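Local structure of ABC-type amino acid transport system, permease component (4YMU) at residues T2-M8 and R184-I190; L28-G33 and V92-A96. The protein probably serves as the membrane-spanning permease subunit of an ABC-type amino acid transporter, and binds arginine within its helical bundle. All coordinates share one frame; numbering follows the deposited sequence.

The two contacts lie at different distances from the centre of one helical permease chain. Contact 1 joins the N-terminal residues 2-8 to the start of helix 186-214, with its centre about 30 Å from the centre of the chain and beside a second subunit. Contact 2 packs helix 12-44 on helix 87-112 about 7 Å from that centre. Their centres are about 32 Å apart and their nearest atoms about 17 Å, and they do not touch. Along the sequence contact 2 is nested within the loop that contact 1 closes. In contact 2 the side chain of Leu95 lies about 7 Å from a bound arginine.

Contact 1. Residues T2-M8 and R184-I190; sequences TVDFLSM and RYFEPYI
Arg184 presents an edge of its guanidinium to the carbonyl oxygen of Thr2, while Glu187, three residues further on, in the first turn of helix 186-214, receives the next part of the same N-terminal segment. Both bonds to the carbonyl are weak: NH2 of Arg184 lies 2.6 Å from Thr2 O, but its N-H...O angle is just 126°, and NH1 is bent similarly. Asp4 CB covers one face of this guanidinium. Glu187 OE2 accepts from Asp4 N at 2.7 Å in a fairly straight bond (161°), met nearly along the C-O axis of the carboxylate. The bend at chi2 (-88°) turns that carboxylate toward Asp4, and its other oxygen, OE1, forms a long salt bridge with Arg184 NH1 (3.4 Å). The aliphatic part of Glu187 makes the ring contact: its CB lies over one face of the Phe5 ring, 3.8 Å from the centroid, a CH-pi contact offset toward the rim. The same ring has Ile190 CB at its edge and comes within van der Waals reach of Phe186. Met8 crosses the side chains of Glu187 and Pro188 at about a right angle; bends at chi2 and chi3 bring CE to Glu187 CG, and SD lies 3.9 Å from Pro188 CD. Asp4 OD1 accepts from Ser7 N at 2.6 Å, capping the short helix 6-9. Gln80 of the second subunit accepts through OE1 from Tyr185 N and Phe186 N, and its NE2 gives a weak hydrogen bond to Glu187 OE1. With an alanine here instead of Glu187, Asp4 N would probably lose its acceptor and Arg184 its nearby negative charge. Chemically, the carboxylate of buried Glu187 takes a backbone N-H and faces a positive charge while its CB packs on a ring, joining residues 2-8 to helix 186-214, which carries a predicted transmembrane span.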
loop_
_atom_site.group_PDB
_atom_site.type_symbol
_atom_site.label_atom_id
_atom_site.label_comp_id
_atom_site.label_asym_id
_atom_site.label_seq_id
_atom_site.Cartn_x
_atom_site.Cartn_y
_atom_site.Cartn_z
ATOM N N THR C 2 1.767 -46.861 24.011
ATOM C CA THR C 2 1.287 -46.557 22.667
ATOM C C THR C 2 0.120 -45.590 22.807
ATOM O O THR C 2 -0.477 -45.500 23.881
ATOM C CB THR C 2 0.774 -47.813 21.977
ATOM O OG1 THR C 2 0.100 -48.636 22.938
ATOM C CG2 THR C 2 1.930 -48.590 21.374
ATOM N N VAL C 3 -0.232 -44.894 21.729
ATOM C CA VAL C 3 -1.211 -43.799 21.820
ATOM C C VAL C 3 -2.628 -44.291 22.154
ATOM O O VAL C 3 -3.068 -45.321 21.652
ATOM C CB VAL C 3 -1.183 -42.853 20.560
ATOM C CG1 VAL C 3 -0.206 -43.360 19.515
ATOM C CG2 VAL C 3 -2.576 -42.655 19.967
ATOM N N ASP C 4 -3.320 -43.559 23.023
ATOM C CA ASP C 4 -4.664 -43.931 23.450
ATOM C C ASP C 4 -5.475 -42.662 23.639
ATOM O O ASP C 4 -5.464 -42.069 24.720
ATOM C CB ASP C 4 -4.597 -44.719 24.768
ATOM C CG ASP C 4 -5.966 -45.236 25.242
ATOM O OD1 ASP C 4 -6.992 -44.532 25.102
ATOM O OD2 ASP C 4 -6.010 -46.366 25.778
ATOM N N PHE C 5 -6.196 -42.245 22.606
ATOM C CA PHE C 5 -6.978 -41.018 22.714
ATOM C C PHE C 5 -8.299 -41.249 23.453
ATOM O O PHE C 5 -8.891 -40.318 24.007
ATOM C CB PHE C 5 -7.189 -40.366 21.338
ATOM C CG PHE C 5 -6.019 -39.533 20.882
ATOM C CD1 PHE C 5 -5.844 -38.241 21.355
ATOM C CD2 PHE C 5 -5.080 -40.046 19.999
ATOM C CE1 PHE C 5 -4.760 -37.473 20.939
ATOM C CE2 PHE C 5 -3.991 -39.284 19.584
ATOM C CZ PHE C 5 -3.829 -38.002 20.053
ATOM N N LEU C 6 -8.751 -42.496 23.492
ATOM C CA LEU C 6 -10.021 -42.788 24.146
ATOM C C LEU C 6 -9.906 -42.559 25.648
ATOM O O LEU C 6 -10.840 -42.068 26.287
ATOM C CB LEU C 6 -10.464 -44.225 23.862
ATOM C CG LEU C 6 -10.739 -44.612 22.407
ATOM C CD1 LEU C 6 -9.445 -44.928 21.639
ATOM C CD2 LEU C 6 -11.723 -45.770 22.345
ATOM N N SER C 7 -8.745 -42.905 26.199
ATOM C CA SER C 7 -8.460 -42.707 27.618
ATOM C C SER C 7 -8.580 -41.241 27.986
ATOM O O SER C 7 -8.838 -40.893 29.139
ATOM C CB SER C 7 -7.052 -43.203 27.933
ATOM O OG SER C 7 -6.116 -42.654 27.019
ATOM N N MET C 8 -8.386 -40.396 26.979
ATOM C CA MET C 8 -8.412 -38.950 27.113
ATOM C C MET C 8 -9.837 -38.418 27.223
ATOM O O MET C 8 -10.060 -37.356 27.813
ATOM C CB MET C 8 -7.702 -38.335 25.913
ATOM C CG MET C 8 -6.791 -37.175 26.219
ATOM S SD MET C 8 -5.728 -37.395 27.641
ATOM C CE MET C 8 -4.911 -38.929 27.204
ATOM N N ARG C 184 0.576 -39.771 30.467
ATOM C CA ARG C 184 0.529 -39.441 29.045
ATOM C C ARG C 184 0.553 -37.932 28.818
ATOM O O ARG C 184 -0.316 -37.206 29.303
ATOM C CB ARG C 184 -0.721 -40.040 28.391
ATOM C CG ARG C 184 -0.742 -41.554 28.351
ATOM C CD ARG C 184 -1.975 -42.094 27.644
ATOM N NE ARG C 184 -1.893 -43.540 27.450
ATOM C CZ ARG C 184 -1.120 -44.135 26.545
ATOM N NH1 ARG C 184 -0.346 -43.414 25.748
ATOM N NH2 ARG C 184 -1.106 -45.457 26.445
ATOM N N TYR C 185 1.566 -37.476 28.085
ATOM C CA TYR C 185 1.708 -36.068 27.724
ATOM C C TYR C 185 1.246 -35.827 26.292
ATOM O O TYR C 185 0.515 -34.880 26.033
ATOM C CB TYR C 185 3.169 -35.630 27.845
ATOM C CG TYR C 185 3.535 -35.006 29.166
ATOM C CD1 TYR C 185 2.852 -33.902 29.636
ATOM C CD2 TYR C 185 4.584 -35.515 29.941
ATOM C CE1 TYR C 185 3.188 -33.313 30.847
ATOM C CE2 TYR C 185 4.931 -34.936 31.147
ATOM C CZ TYR C 185 4.230 -33.833 31.598
ATOM O OH TYR C 185 4.549 -33.236 32.799
ATOM N N PHE C 186 1.697 -36.693 25.384
ATOM C CA PHE C 186 1.409 -36.612 23.957
ATOM C C PHE C 186 -0.044 -36.314 23.619
ATOM O O PHE C 186 -0.364 -35.241 23.099
ATOM C CB PHE C 186 1.816 -37.921 23.282
ATOM C CG PHE C 186 1.618 -37.927 21.798
ATOM C CD1 PHE C 186 2.638 -37.517 20.949
ATOM C CD2 PHE C 186 0.416 -38.348 21.239
ATOM C CE1 PHE C 186 2.467 -37.526 19.570
ATOM C CE2 PHE C 186 0.235 -38.357 19.858
ATOM C CZ PHE C 186 1.264 -37.948 19.026
ATOM N N GLU C 187 -0.918 -37.271 23.903
ATOM C CA GLU C 187 -2.319 -37.154 23.509
ATOM C C GLU C 187 -3.040 -35.887 24.025
ATOM O O GLU C 187 -3.709 -35.200 23.246
ATOM C CB GLU C 187 -3.098 -38.456 23.801
ATOM C CG GLU C 187 -2.468 -39.363 24.858
ATOM C CD GLU C 187 -1.455 -40.363 24.298
ATOM O OE1 GLU C 187 -0.251 -40.249 24.612
ATOM O OE2 GLU C 187 -1.862 -41.294 23.572
ATOM N N PRO C 188 -2.883 -35.542 25.316
ATOM C CA PRO C 188 -3.537 -34.288 25.738
ATOM C C PRO C 188 -2.939 -33.019 25.090
ATOM O O PRO C 188 -3.636 -32.020 24.943
ATOM C CB PRO C 188 -3.327 -34.274 27.264
ATOM C CG PRO C 188 -2.157 -35.147 27.485
ATOM C CD PRO C 188 -2.234 -36.225 26.446
ATOM N N TYR C 189 -1.662 -33.058 24.720
ATOM C CA TYR C 189 -1.047 -31.930 24.048
ATOM C C TYR C 189 -1.610 -31.806 22.637
ATOM O O TYR C 189 -1.973 -30.714 22.223
ATOM C CB TYR C 189 0.481 -32.048 24.028
ATOM C CG TYR C 189 1.116 -31.450 25.257
ATOM C CD1 TYR C 189 0.725 -30.199 25.718
ATOM C CD2 TYR C 189 2.068 -32.160 25.997
ATOM C CE1 TYR C 189 1.300 -29.649 26.854
ATOM C CE2 TYR C 189 2.637 -31.628 27.145
ATOM C CZ TYR C 189 2.249 -30.378 27.575
ATOM O OH TYR C 189 2.808 -29.839 28.720
ATOM N N ILE C 190 -1.671 -32.919 21.904
ATOM C CA ILE C 190 -2.321 -32.923 20.602
ATOM C C ILE C 190 -3.731 -32.350 20.713
ATOM O O ILE C 190 -4.105 -31.446 19.961
ATOM C CB ILE C 190 -2.404 -34.322 20.014
ATOM C CG1 ILE C 190 -1.009 -34.815 19.626
ATOM C CG2 ILE C 190 -3.340 -34.331 18.839
ATOM C CD1 ILE C 190 -0.374 -34.066 18.482
#

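Contact 2. Residues L28-G33 and V92-A96; sequences LAVTIG and VSALA
Ala29 and Ala96 face each other where two helices of the permease bundle, 12-44 and 87-112, pack through a small-xxx-small pattern, Ala29-xxx-Gly33, on the first helix. The axes of the short segments approach to 8.0 Å and cross at -48°, and Ala29, Gly33 and Ala96 account for the closeness: the CA atoms of Gly33 and Ala96 are only 4.2 Å apart. Around the pair, Leu95 also packs on Leu67 and Met156, both residues of the arginine pocket, which ties these helices to the walls of that site; no other protein chain touches the two segments. Apolar contacts make up the greater part. Ala29 CB meets Leu95 CB at 3.5 Å, and Ala96 CB lies 3.5 Å from Ile32 CG2, a branch placed anti to the Ile32 backbone N that sits against the methyl of the facing helix. Toward the other end of the contact the larger side chains take over. Leu28 and Val92 run obliquely past each other, with CD2 of Leu28 3.8 Å from CG2 of Val92; chi1 of Leu28 (-180°) sets CG anti to its backbone N, and the branch reaches across to valine. Ile32 CD1 adds a looser contact with Val92 CG1. No hydrogen bond crosses between the segments. Backbone atoms meet instead in CA-H...O contacts, of the sort that close helix approaches over alanine and glycine allow. Ala96 CA lies 3.5 Å from Ala29 O and Gly33 CA 3.2 Å from Ala96 O, both well off straight, with 120° at the hydrogen in the second.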
loop_
_atom_site.group_PDB
_atom_site.type_symbol
_atom_site.label_atom_id
_atom_site.label_comp_id
_atom_site.label_asym_id
_atom_site.label_seq_id
_atom_site.Cartn_x
_atom_site.Cartn_y
_atom_site.Cartn_z
ATOM N N LEU C 28 -10.246 -10.581 29.411
ATOM C CA LEU C 28 -10.010 -9.573 30.441
ATOM C C LEU C 28 -8.721 -8.785 30.194
ATOM O O LEU C 28 -8.686 -7.569 30.384
ATOM C CB LEU C 28 -9.991 -10.227 31.828
ATOM C CG LEU C 28 -9.761 -9.317 33.038
ATOM C CD1 LEU C 28 -10.795 -8.194 33.089
ATOM C CD2 LEU C 28 -9.793 -10.135 34.334
ATOM N N ALA C 29 -7.670 -9.479 29.766
ATOM C CA ALA C 29 -6.382 -8.831 29.552
ATOM C C ALA C 29 -6.484 -7.869 28.382
ATOM O O ALA C 29 -6.199 -6.669 28.512
ATOM C CB ALA C 29 -5.301 -9.863 29.297
ATOM N N VAL C 30 -6.932 -8.403 27.250
ATOM C CA VAL C 30 -7.093 -7.621 26.037
ATOM C C VAL C 30 -8.013 -6.424 26.280
ATOM O O VAL C 30 -7.698 -5.314 25.850
ATOM C CB VAL C 30 -7.598 -8.482 24.872
ATOM C CG1 VAL C 30 -7.980 -7.602 23.698
ATOM C CG2 VAL C 30 -6.516 -9.479 24.457
ATOM N N THR C 31 -9.141 -6.651 26.954
ATOM C CA THR C 31 -10.049 -5.562 27.313
ATOM C C THR C 31 -9.329 -4.454 28.073
ATOM O O THR C 31 -9.449 -3.278 27.736
ATOM C CB THR C 31 -11.223 -6.047 28.169
ATOM O OG1 THR C 31 -12.150 -6.760 27.349
ATOM C CG2 THR C 31 -11.944 -4.868 28.789
ATOM N N ILE C 32 -8.565 -4.848 29.085
ATOM C CA ILE C 32 -7.816 -3.905 29.901
ATOM C C ILE C 32 -6.674 -3.313 29.088
ATOM O O ILE C 32 -6.389 -2.121 29.185
ATOM C CB ILE C 32 -7.274 -4.590 31.190
ATOM C CG1 ILE C 32 -8.414 -4.813 32.195
ATOM C CG2 ILE C 32 -6.197 -3.747 31.840
ATOM C CD1 ILE C 32 -8.039 -5.683 33.363
ATOM N N GLY C 33 -6.044 -4.151 28.269
ATOM C CA GLY C 33 -4.937 -3.725 27.422
ATOM C C GLY C 33 -5.331 -2.671 26.394
ATOM O O GLY C 33 -4.494 -1.889 25.936
ATOM N N VAL C 92 -3.144 -11.833 34.049
ATOM C CA VAL C 92 -3.966 -10.721 33.590
ATOM C C VAL C 92 -3.167 -9.430 33.499
ATOM O O VAL C 92 -3.202 -8.752 32.478
ATOM C CB VAL C 92 -5.169 -10.477 34.525
ATOM C CG1 VAL C 92 -5.767 -9.095 34.284
ATOM C CG2 VAL C 92 -6.219 -11.560 34.352
ATOM N N SER C 93 -2.439 -9.104 34.563
ATOM C CA SER C 93 -1.619 -7.895 34.588
ATOM C C SER C 93 -0.593 -7.856 33.466
ATOM O O SER C 93 -0.467 -6.852 32.748
ATOM C CB SER C 93 -0.878 -7.805 35.918
ATOM O OG SER C 93 -1.800 -7.603 36.970
ATOM N N ALA C 94 0.141 -8.960 33.334
ATOM C CA ALA C 94 1.245 -9.034 32.401
ATOM C C ALA C 94 0.723 -8.913 30.967
ATOM O O ALA C 94 1.208 -8.092 30.184
ATOM C CB ALA C 94 2.015 -10.322 32.602
ATOM N N LEU C 95 -0.272 -9.738 30.647
ATOM C CA LEU C 95 -0.896 -9.752 29.336
ATOM C C LEU C 95 -1.530 -8.398 28.995
ATOM O O LEU C 95 -1.361 -7.901 27.889
ATOM C CB LEU C 95 -1.955 -10.847 29.270
ATOM C CG LEU C 95 -1.465 -12.284 29.292
ATOM C CD1 LEU C 95 -2.624 -13.214 29.028
ATOM C CD2 LEU C 95 -0.390 -12.480 28.249
ATOM N N ALA C 96 -2.251 -7.805 29.943
ATOM C CA ALA C 96 -2.865 -6.503 29.717
ATOM C C ALA C 96 -1.821 -5.423 29.452
ATOM O O ALA C 96 -2.060 -4.511 28.666
ATOM C CB ALA C 96 -3.769 -6.105 30.868
#